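Local coordinates for protein beta sliding clamp (Borrelia burgdorferi, PDB 6DJ8) that probably forms a ring-shaped head-to-tail dimer around DNA that tethers DNA polymerases and other proteins to it, making replication processive, at residues 33-38 with 80-85; 40-45 with 57-62; 44-49 with 76-81; 110-115 with 127-132. All coordinates share one frame; numbering follows the deposited sequence. Where two conformers were deposited one is given.

Interaction 1: 33-38 with 80-85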
# COMPACT_ATOMS: atom_id res chain seq x y z
N ILE A 33 -3.90 -16.39 11.92
CA ILE A 33 -2.59 -16.88 12.33
C ILE A 33 -1.60 -15.72 12.32
O ILE A 33 -1.26 -15.20 11.25
CB ILE A 33 -2.11 -18.02 11.42
CG1 ILE A 33 -3.08 -19.20 11.48
CG2 ILE A 33 -0.71 -18.44 11.79
CD1 ILE A 33 -2.56 -20.44 10.76
N LEU A 34 -1.11 -15.35 13.49
CA LEU A 34 0.04 -14.45 13.60
C LEU A 34 1.30 -15.20 13.19
O LEU A 34 1.74 -16.11 13.90
CB LEU A 34 0.15 -13.90 15.02
CG LEU A 34 -0.22 -14.87 16.15
CD1 LEU A 34 0.77 -14.78 17.30
CD2 LEU A 34 -1.66 -14.64 16.67
N ASN A 35 1.90 -14.81 12.06
CA ASN A 35 3.00 -15.56 11.44
C ASN A 35 4.33 -15.09 12.02
O ASN A 35 4.99 -14.21 11.49
CB ASN A 35 2.96 -15.38 9.92
CG ASN A 35 4.18 -15.98 9.24
OD1 ASN A 35 4.68 -17.04 9.61
ND2 ASN A 35 4.68 -15.28 8.22
N ARG A 36 4.74 -15.73 13.12
CA ARG A 36 6.02 -15.38 13.72
C ARG A 36 7.17 -16.00 12.94
O ARG A 36 7.84 -15.31 12.16
CB ARG A 36 6.07 -15.83 15.18
CG ARG A 36 5.23 -14.97 16.11
CD ARG A 36 5.69 -15.06 17.55
NE ARG A 36 5.66 -16.42 18.08
CZ ARG A 36 4.54 -17.10 18.35
NH1 ARG A 36 3.36 -16.55 18.11
NH2 ARG A 36 4.60 -18.33 18.83
N ASN A 37 7.40 -17.30 13.12
CA ASN A 37 8.59 -17.95 12.61
C ASN A 37 8.21 -19.32 12.06
O ASN A 37 7.27 -19.97 12.54
CB ASN A 37 9.70 -18.03 13.68
CG ASN A 37 9.93 -19.44 14.19
OD1 ASN A 37 10.61 -20.24 13.54
ND2 ASN A 37 9.40 -19.74 15.37
N MET A 38 8.93 -19.73 11.02
CA MET A 38 8.65 -20.97 10.31
C MET A 38 8.72 -22.21 11.20
O MET A 38 8.06 -23.21 10.90
CB MET A 38 9.64 -21.07 9.15
CG MET A 38 9.76 -22.39 8.45
SD MET A 38 11.08 -22.24 7.24
CE MET A 38 10.90 -23.77 6.37
N LEU A 80 1.14 -30.91 9.23
CA LEU A 80 1.23 -29.59 9.85
C LEU A 80 2.31 -28.80 9.12
O LEU A 80 3.47 -29.23 9.07
CB LEU A 80 1.57 -29.72 11.33
CG LEU A 80 1.51 -28.46 12.18
CD1 LEU A 80 0.06 -28.00 12.32
CD2 LEU A 80 2.12 -28.74 13.56
N ILE A 81 1.94 -27.66 8.55
CA ILE A 81 2.87 -26.90 7.72
C ILE A 81 2.68 -25.41 7.95
O ILE A 81 1.56 -24.92 8.07
CB ILE A 81 2.71 -27.24 6.22
CG1 ILE A 81 3.67 -26.40 5.36
CG2 ILE A 81 1.29 -27.02 5.76
CD1 ILE A 81 3.67 -26.87 3.94
N ASN A 82 3.80 -24.68 8.02
CA ASN A 82 3.79 -23.23 8.15
C ASN A 82 2.86 -22.60 7.12
O ASN A 82 3.00 -22.85 5.92
CB ASN A 82 5.22 -22.71 7.98
CG ASN A 82 5.28 -21.21 7.99
OD1 ASN A 82 5.36 -20.57 6.93
ND2 ASN A 82 5.22 -20.63 9.18
N ALA A 83 1.90 -21.79 7.60
CA ALA A 83 0.84 -21.31 6.73
C ALA A 83 1.38 -20.38 5.64
O ALA A 83 0.91 -20.43 4.50
CB ALA A 83 -0.22 -20.56 7.54
N SER A 84 2.31 -19.50 6.00
CA SER A 84 2.85 -18.53 5.05
C SER A 84 3.62 -19.22 3.92
O SER A 84 3.47 -18.86 2.74
CB SER A 84 3.74 -17.54 5.81
OG SER A 84 4.32 -16.58 4.95
N ASN A 85 4.43 -20.22 4.26
CA ASN A 85 5.16 -20.95 3.21
C ASN A 85 4.21 -21.72 2.31
O ASN A 85 4.37 -21.73 1.09
CB ASN A 85 6.18 -21.89 3.83
CG ASN A 85 7.33 -21.16 4.48
OD1 ASN A 85 7.47 -19.95 4.32
ND2 ASN A 85 8.16 -21.89 5.21
O HOH W 1 2.51 -18.77 8.83
O HOH W 2 5.09 -22.59 11.19

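Interaction 2: 40-45 with 57-62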
# COMPACT_ATOMS: atom_id res chain seq x y z
N ASP A 40 7.51 -22.26 14.22
CA ASP A 40 6.46 -22.10 15.23
C ASP A 40 5.21 -22.87 14.83
O ASP A 40 4.57 -22.56 13.82
CB ASP A 40 6.13 -20.62 15.38
CG ASP A 40 5.09 -20.38 16.43
OD1 ASP A 40 4.79 -21.31 17.21
OD2 ASP A 40 4.53 -19.26 16.43
N ILE A 41 4.80 -23.83 15.68
CA ILE A 41 3.62 -24.61 15.36
C ILE A 41 2.36 -23.75 15.35
O ILE A 41 1.38 -24.11 14.70
CB ILE A 41 3.43 -25.80 16.32
CG1 ILE A 41 3.19 -25.32 17.74
CG2 ILE A 41 4.62 -26.76 16.26
CD1 ILE A 41 2.63 -26.42 18.62
N TRP A 42 2.36 -22.62 16.07
CA TRP A 42 1.22 -21.72 16.06
C TRP A 42 1.24 -20.77 14.87
O TRP A 42 0.33 -19.95 14.72
CB TRP A 42 1.16 -20.95 17.38
CG TRP A 42 1.18 -21.89 18.53
CD1 TRP A 42 2.16 -22.04 19.46
CD2 TRP A 42 0.17 -22.87 18.85
NE1 TRP A 42 1.83 -23.04 20.35
CE2 TRP A 42 0.61 -23.56 19.99
CE3 TRP A 42 -1.07 -23.22 18.28
CZ2 TRP A 42 -0.13 -24.58 20.58
CZ3 TRP A 42 -1.79 -24.24 18.86
CH2 TRP A 42 -1.32 -24.90 20.01
N SER A 43 2.25 -20.89 14.02
CA SER A 43 2.27 -20.23 12.72
C SER A 43 1.88 -21.19 11.61
O SER A 43 1.89 -20.80 10.43
CB SER A 43 3.65 -19.63 12.45
OG SER A 43 3.91 -18.55 13.34
N ALA A 44 1.53 -22.42 11.96
CA ALA A 44 1.22 -23.46 10.99
C ALA A 44 -0.28 -23.63 10.85
O ALA A 44 -1.07 -23.16 11.67
CB ALA A 44 1.85 -24.78 11.43
N LEU A 45 -0.67 -24.33 9.80
CA LEU A 45 -2.03 -24.85 9.73
C LEU A 45 -1.97 -26.37 9.57
O LEU A 45 -0.94 -26.94 9.20
CB LEU A 45 -2.82 -24.20 8.60
CG LEU A 45 -2.19 -24.16 7.22
CD1 LEU A 45 -2.39 -25.48 6.56
CD2 LEU A 45 -2.79 -23.05 6.36
N LYS A 57 -7.37 -26.77 8.95
CA LYS A 57 -7.63 -26.21 10.27
C LYS A 57 -6.58 -25.17 10.62
O LYS A 57 -5.40 -25.31 10.27
CB LYS A 57 -7.65 -27.30 11.36
CG LYS A 57 -8.82 -28.27 11.27
CD LYS A 57 -8.74 -29.32 12.39
CE LYS A 57 -9.62 -30.52 12.12
NZ LYS A 57 -9.53 -31.57 13.21
N SER A 58 -7.02 -24.11 11.29
CA SER A 58 -6.12 -23.11 11.83
C SER A 58 -6.68 -22.65 13.16
O SER A 58 -7.86 -22.81 13.45
CB SER A 58 -5.93 -21.92 10.88
OG SER A 58 -7.16 -21.23 10.71
N THR A 59 -5.80 -22.11 14.01
CA THR A 59 -6.28 -21.57 15.27
C THR A 59 -5.31 -20.49 15.73
O THR A 59 -4.14 -20.49 15.36
CB THR A 59 -6.40 -22.63 16.36
OG1 THR A 59 -6.89 -22.03 17.57
CG2 THR A 59 -5.03 -23.29 16.62
N ASP A 60 -5.83 -19.54 16.51
CA ASP A 60 -4.98 -18.65 17.29
C ASP A 60 -4.98 -19.03 18.76
O ASP A 60 -4.55 -18.25 19.61
CB ASP A 60 -5.38 -17.18 17.06
CG ASP A 60 -6.75 -16.83 17.65
OD1 ASP A 60 -7.39 -17.66 18.34
OD2 ASP A 60 -7.21 -15.70 17.37
N ARG A 61 -5.46 -20.24 19.06
CA ARG A 61 -5.61 -20.87 20.37
C ARG A 61 -6.87 -20.35 21.07
O ARG A 61 -7.17 -20.79 22.18
CB ARG A 61 -4.36 -20.71 21.24
CG ARG A 61 -3.05 -21.07 20.46
CD ARG A 61 -1.81 -21.12 21.32
NE ARG A 61 -1.84 -22.26 22.23
CZ ARG A 61 -0.89 -22.53 23.12
NH1 ARG A 61 -1.00 -23.60 23.90
NH2 ARG A 61 0.19 -21.76 23.20
N ASN A 62 -7.63 -19.45 20.45
CA ASN A 62 -8.95 -19.07 20.94
C ASN A 62 -10.01 -19.31 19.88
O ASN A 62 -11.00 -20.01 20.14
CB ASN A 62 -8.96 -17.60 21.38
CG ASN A 62 -10.20 -17.23 22.15
OD1 ASN A 62 -11.32 -17.52 21.73
ND2 ASN A 62 -10.01 -16.59 23.30

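Interaction 3: 44-49 with 76-81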
# COMPACT_ATOMS: atom_id res chain seq x y z
N ALA A 44 1.53 -22.42 11.96
CA ALA A 44 1.22 -23.46 10.99
C ALA A 44 -0.28 -23.63 10.85
O ALA A 44 -1.07 -23.16 11.67
CB ALA A 44 1.85 -24.78 11.43
N LEU A 45 -0.67 -24.33 9.80
CA LEU A 45 -2.03 -24.85 9.73
C LEU A 45 -1.97 -26.37 9.57
O LEU A 45 -0.94 -26.94 9.20
CB LEU A 45 -2.82 -24.20 8.60
CG LEU A 45 -2.19 -24.16 7.22
CD1 LEU A 45 -2.39 -25.48 6.56
CD2 LEU A 45 -2.79 -23.05 6.36
N LEU A 46 -3.09 -27.02 9.87
CA LEU A 46 -3.16 -28.47 9.85
C LEU A 46 -4.08 -28.84 8.70
O LEU A 46 -5.22 -28.38 8.64
CB LEU A 46 -3.68 -29.03 11.17
CG LEU A 46 -4.00 -30.52 11.21
CD1 LEU A 46 -2.75 -31.34 11.06
CD2 LEU A 46 -4.74 -30.92 12.51
N ILE A 47 -3.57 -29.63 7.75
CA ILE A 47 -4.40 -30.12 6.65
C ILE A 47 -4.56 -31.61 6.81
O ILE A 47 -3.62 -32.32 7.21
CB ILE A 47 -3.83 -29.77 5.26
CG1 ILE A 47 -2.53 -30.51 5.00
CG2 ILE A 47 -3.68 -28.27 5.10
CD1 ILE A 47 -2.50 -31.14 3.63
N GLU A 48 -5.76 -32.09 6.55
CA GLU A 48 -6.07 -33.51 6.69
C GLU A 48 -6.74 -33.99 5.42
O GLU A 48 -7.69 -33.36 4.94
CB GLU A 48 -6.97 -33.78 7.90
CG GLU A 48 -7.63 -35.14 7.82
CD GLU A 48 -8.42 -35.51 9.06
OE1 GLU A 48 -8.90 -34.59 9.77
OE2 GLU A 48 -8.55 -36.72 9.33
N VAL A 49 -6.22 -35.08 4.87
CA VAL A 49 -6.87 -35.77 3.77
C VAL A 49 -7.77 -36.84 4.37
O VAL A 49 -7.29 -37.72 5.10
CB VAL A 49 -5.85 -36.40 2.81
CG1 VAL A 49 -6.55 -37.34 1.86
CG2 VAL A 49 -5.10 -35.32 2.06
N ASP A 76 -5.37 -41.58 3.54
CA ASP A 76 -5.65 -40.50 4.47
C ASP A 76 -4.38 -40.19 5.25
O ASP A 76 -3.63 -41.10 5.60
CB ASP A 76 -6.77 -40.90 5.43
CG ASP A 76 -8.10 -41.11 4.72
OD1 ASP A 76 -8.17 -40.85 3.49
OD2 ASP A 76 -9.06 -41.54 5.39
N PHE A 77 -4.14 -38.91 5.51
CA PHE A 77 -2.97 -38.51 6.28
C PHE A 77 -3.18 -37.08 6.72
O PHE A 77 -4.06 -36.37 6.22
CB PHE A 77 -1.68 -38.64 5.45
CG PHE A 77 -1.62 -37.73 4.25
CD1 PHE A 77 -2.21 -38.08 3.05
CD2 PHE A 77 -0.97 -36.50 4.33
CE1 PHE A 77 -2.13 -37.25 1.94
CE2 PHE A 77 -0.91 -35.65 3.22
CZ PHE A 77 -1.49 -36.02 2.03
N LYS A 78 -2.33 -36.63 7.64
CA LYS A 78 -2.35 -35.26 8.12
C LYS A 78 -0.95 -34.66 7.99
O LYS A 78 0.05 -35.37 8.05
CB LYS A 78 -2.82 -35.15 9.59
CG LYS A 78 -4.19 -35.75 9.86
CD LYS A 78 -4.65 -35.39 11.26
CE LYS A 78 -5.97 -36.05 11.62
NZ LYS A 78 -6.84 -35.09 12.36
N VAL A 79 -0.91 -33.34 7.79
CA VAL A 79 0.33 -32.57 7.66
C VAL A 79 0.17 -31.24 8.39
O VAL A 79 -0.82 -30.54 8.19
CB VAL A 79 0.71 -32.31 6.19
CG1 VAL A 79 1.85 -31.34 6.12
CG2 VAL A 79 1.11 -33.61 5.52
N LEU A 80 1.14 -30.91 9.23
CA LEU A 80 1.23 -29.59 9.85
C LEU A 80 2.31 -28.80 9.12
O LEU A 80 3.47 -29.23 9.07
CB LEU A 80 1.57 -29.72 11.33
CG LEU A 80 1.51 -28.46 12.18
CD1 LEU A 80 0.06 -28.00 12.32
CD2 LEU A 80 2.12 -28.74 13.56
N ILE A 81 1.94 -27.66 8.55
CA ILE A 81 2.87 -26.90 7.72
C ILE A 81 2.68 -25.41 7.95
O ILE A 81 1.56 -24.92 8.07
CB ILE A 81 2.71 -27.24 6.22
CG1 ILE A 81 3.67 -26.40 5.36
CG2 ILE A 81 1.29 -27.02 5.76
CD1 ILE A 81 3.67 -26.87 3.94

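Interaction 4: 110-115 with 127-132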
# COMPACT_ATOMS: atom_id res chain seq x y z
N LEU A 110 6.64 -31.52 1.93
CA LEU A 110 5.60 -31.58 0.93
C LEU A 110 6.28 -31.34 -0.41
O LEU A 110 7.07 -30.40 -0.54
CB LEU A 110 4.56 -30.50 1.21
CG LEU A 110 3.13 -30.95 1.51
CD1 LEU A 110 3.13 -31.87 2.69
CD2 LEU A 110 2.30 -29.71 1.81
N GLU A 111 6.05 -32.22 -1.37
CA GLU A 111 6.60 -32.07 -2.71
C GLU A 111 5.41 -31.72 -3.59
O GLU A 111 4.42 -32.46 -3.61
CB GLU A 111 7.29 -33.34 -3.18
CG GLU A 111 8.11 -34.02 -2.09
CD GLU A 111 9.60 -33.98 -2.36
OE1 GLU A 111 10.00 -33.40 -3.39
OE2 GLU A 111 10.36 -34.53 -1.55
N ILE A 112 5.51 -30.61 -4.31
CA ILE A 112 4.39 -30.08 -5.06
C ILE A 112 4.80 -29.99 -6.52
O ILE A 112 5.91 -29.52 -6.84
CB ILE A 112 3.95 -28.71 -4.52
CG1 ILE A 112 3.77 -28.80 -3.00
CG2 ILE A 112 2.70 -28.24 -5.22
CD1 ILE A 112 3.15 -27.55 -2.35
N MET A 113 3.92 -30.44 -7.39
CA MET A 113 4.14 -30.40 -8.82
C MET A 113 2.81 -30.08 -9.46
O MET A 113 1.75 -30.26 -8.85
CB MET A 113 4.71 -31.74 -9.33
CG MET A 113 3.79 -32.93 -9.06
SD MET A 113 4.66 -34.40 -8.44
CE MET A 113 5.38 -33.74 -6.93
N GLY A 114 2.86 -29.56 -10.68
CA GLY A 114 1.62 -29.34 -11.40
C GLY A 114 1.01 -30.68 -11.75
O GLY A 114 1.73 -31.61 -12.14
N GLU A 115 -0.30 -30.82 -11.54
CA GLU A 115 -1.00 -32.02 -11.96
C GLU A 115 -1.43 -31.77 -13.39
O GLU A 115 -2.54 -31.29 -13.66
CB GLU A 115 -2.17 -32.37 -11.05
CG GLU A 115 -2.92 -33.65 -11.47
CD GLU A 115 -2.00 -34.87 -11.65
OE1 GLU A 115 -1.00 -35.01 -10.92
OE2 GLU A 115 -2.30 -35.70 -12.53
N LEU A 127 8.37 -27.82 -6.21
CA LEU A 127 8.54 -27.11 -4.94
C LEU A 127 8.70 -28.13 -3.83
O LEU A 127 8.08 -29.20 -3.85
CB LEU A 127 7.33 -26.23 -4.62
CG LEU A 127 6.71 -25.39 -5.74
CD1 LEU A 127 5.44 -24.68 -5.25
CD2 LEU A 127 7.73 -24.36 -6.28
N LYS A 128 9.52 -27.80 -2.84
CA LYS A 128 9.68 -28.64 -1.66
C LYS A 128 9.43 -27.76 -0.44
O LYS A 128 10.16 -26.80 -0.21
CB LYS A 128 11.08 -29.27 -1.58
CG LYS A 128 11.37 -30.27 -2.68
CD LYS A 128 12.65 -31.06 -2.40
CE LYS A 128 12.94 -32.07 -3.51
NZ LYS A 128 14.30 -32.71 -3.39
N GLU A 129 8.40 -28.11 0.33
CA GLU A 129 8.00 -27.34 1.51
C GLU A 129 8.19 -28.18 2.76
O GLU A 129 7.50 -29.20 2.94
CB GLU A 129 6.55 -26.88 1.39
CG GLU A 129 6.31 -25.82 0.31
CD GLU A 129 6.90 -24.45 0.69
OE1 GLU A 129 7.35 -24.28 1.84
OE2 GLU A 129 6.88 -23.54 -0.18
N PRO A 130 9.11 -27.81 3.64
CA PRO A 130 9.30 -28.58 4.87
C PRO A 130 8.07 -28.50 5.75
O PRO A 130 7.33 -27.52 5.73
CB PRO A 130 10.53 -27.94 5.53
CG PRO A 130 10.81 -26.67 4.76
CD PRO A 130 10.27 -26.94 3.38
N THR A 131 7.85 -29.58 6.49
CA THR A 131 6.68 -29.74 7.35
C THR A 131 7.12 -30.04 8.78
O THR A 131 8.29 -30.31 9.05
CB THR A 131 5.77 -30.87 6.85
OG1 THR A 131 6.51 -32.10 6.86
CG2 THR A 131 5.29 -30.57 5.45
N PHE A 132 6.16 -29.98 9.69
CA PHE A 132 6.45 -30.40 11.05
C PHE A 132 6.45 -31.92 11.14
O PHE A 132 5.97 -32.62 10.24
CB PHE A 132 5.45 -29.79 12.03
CG PHE A 132 5.68 -28.34 12.26
CD1 PHE A 132 5.13 -27.39 11.41
CD2 PHE A 132 6.48 -27.91 13.31
CE1 PHE A 132 5.37 -26.04 11.60
CE2 PHE A 132 6.72 -26.56 13.51
CZ PHE A 132 6.16 -25.63 12.65

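Interaction 1: 33-38 with 80-85
N35 and N82 cross at about a right angle where loop 33-38 passes the start of helix 83-92, their amide planes 52° apart. Both carry CG anti to the backbone N, yet N35 OD1 stays 3.7 Å from N82 ND2, and water joins the segments instead. One water accepts from S84 N and donates, weakly, to N35 OD1. A second lies 2.8 Å from N82 ND2, from which it accepts, and donates to M38 O. The other branch of the N35 amide, ND2, sits 3.4 Å from S84 CB. M38, extended beyond CG, runs across the N85 amide, so that CG, SD and CE all come close to ND2; CE is nearest at 3.5 Å from N85 ND2. Farther back in the loop, I33 CD1 touches A83 CB at 4.0 Å. M38 and N85 also pack on T322 and R324 of the second subunit, at the dimer interface. While N82 ND2 serves the water, OD1 accepts from N85 N at 2.8 Å, in the carbonyl plane and with an N-H...O angle of 157°. N82 is thus the N-cap of helix 83-92, its side-chain OD1 taking a backbone N-H of the first turn, where strand 77-82 gives way to helix.

Interaction 2: 40-45 with 57-62
The guanidinium of R61 lies flat on the indole of W42, planes 9° apart and centres 3.9 Å apart, although the two side chains cross at about a right angle. R61 gets there by a bend at chi3 (70°): CG passes over the CE3 corner, CD sits over the six-membered ring, 3.6 Å from its centroid in a CH-pi contact, and NE reaches W42 CZ2 at 3.3 Å. NH2 carries the overlap on to the pyrrole side, 3.5 Å from W42 NE1. On the opposite face I41 CG1 packs toward the ring's rim, and T59 CG2 lies 4.1 Å from W42 CZ3, at the ring edge. Short turns flank both partners. W42 N bonds to D40 OD1 from above the carboxylate plane, an Asx turn leading into the 3-10 segment 41-43. Across from it, R61 N bonds to T59 OG1 at 2.7 Å, an ST turn, and D60 OD1 makes an Asx turn with N62 N, using its anti lone pair. Closer to the body of the sheet, where 44-50 and 53-59 form a beta hairpin, L45 CB rests against K57 O at 3.3 Å. The W42 ring also meets that of Y140, which joins this contact to helix 135-140. A cation laid flat on an indole is consistent with a cation-pi attraction, in which the electron-rich face would partly offset the guanidinium's charge while covering one of its faces.

Interaction 3: 44-49 with 76-81
Strand 77-82 forms one margin of a large antiparallel sheet and pairs here with strand 44-50; the axes of segments 44-49 and 77-81 approach to 4.7 Å, with N-to-C directions 166° apart. L45 with I81 and I47 with V79 are hydrogen-bonded pairs, each closed by two bonds. The amide of I47 meets V79 O at 2.9 Å, nearly along the C=O axis, whereas L45 N approaches I81 O from above the carbonyl plane. V49 N still reaches F77 O at 2.9 Å, but the return bond from F77 N is weak. Between them, L46 with L80 and E48 with K78 are non-hydrogen-bonded pairs, where CA-H...O contacts fill in. Beyond the hairpin 44-50/53-59 the sheet continues through 64-70 into strands of the central domain, so two domains share it. On one face, E48 and K78 lie side by side and point the same way; a bend at the end of the lysine chain (chi4 -139°) brings NZ to E48 OE1 at 3.3 Å, a weak salt bridge. L80 CD1 lies against L46 CB on this face, which helix 135-140 partly covers. The other face is apolar: I47 CG1 touches V79 CB at 3.9 Å and L45 CD1 touches I81 CG2. F77 has CG in the crowded position between backbone N and carbonyl carbon, which brings CE1 to V49 CG2 at 3.5 Å, obliquely, while V79 CG2 meets the ring edge. F15 of strand 14-18 packs on I47, V49 and F77.

Interaction 4: 110-115 with 127-132
Strands 110-114 and 127-130 run antiparallel at 155°, with L110-E129 and I112-L127 as hydrogen-bonded pairs and E111-K128 the non-hydrogen-bonded pair between them. The tightest of the four backbone bonds takes L110 N to E129 O at 2.7 Å, almost straight at 175°. E111 bends at chi2 and lies alongside the extended K128, so that OE1 rests 3.2 Å from K128 CE. The charged ends stay 4.4 Å apart, E111 OE1 to K128 NZ, beyond a salt bridge; OE1 is bonded instead to H126. The two strands form a beta hairpin, and 126-130 is an edge strand of its sheet within this chain. L127 and K128 pair with a strand of the second subunit, carrying the sheet across the interface of the ring. On the face opposite K128, I112 CB meets L127 CB at 4.2 Å and L110 CB meets E129 CB at 4.1 Å, beneath helix 83-92. E129 bends its carboxylate away from L110, and both oxygens bind the second subunit: OE1 in a salt bridge with its R324, OE2 in a hydrogen bond with its Y297. Past P130, T131 CG2 crosses the tip of L110 at about a right angle, 3.7 Å from CD1.

How the interactions relate
From the N terminus, the loop after helix 19-29 opens interaction 1, which closes at 80-85 around a long excursion made of strands and turns. Interaction 2, the hairpin of 44-50 and 53-59, is nested inside that loop. Interaction 3 starts from the same residues, A44 and L45, but pairs strand 44-50 with 77-82, ending on L80 and I81, which it shares with interaction 1. Interaction 4 follows in series, closing the hairpin of the second sheet. F132 then returns to the first sheet through a probable backbone bond to L80, and packs on I41. Interactions 1 and 4 both reach the second subunit, bringing loop 33-38, helix 83-92 and the edge strand 126-130 to the dimer interface.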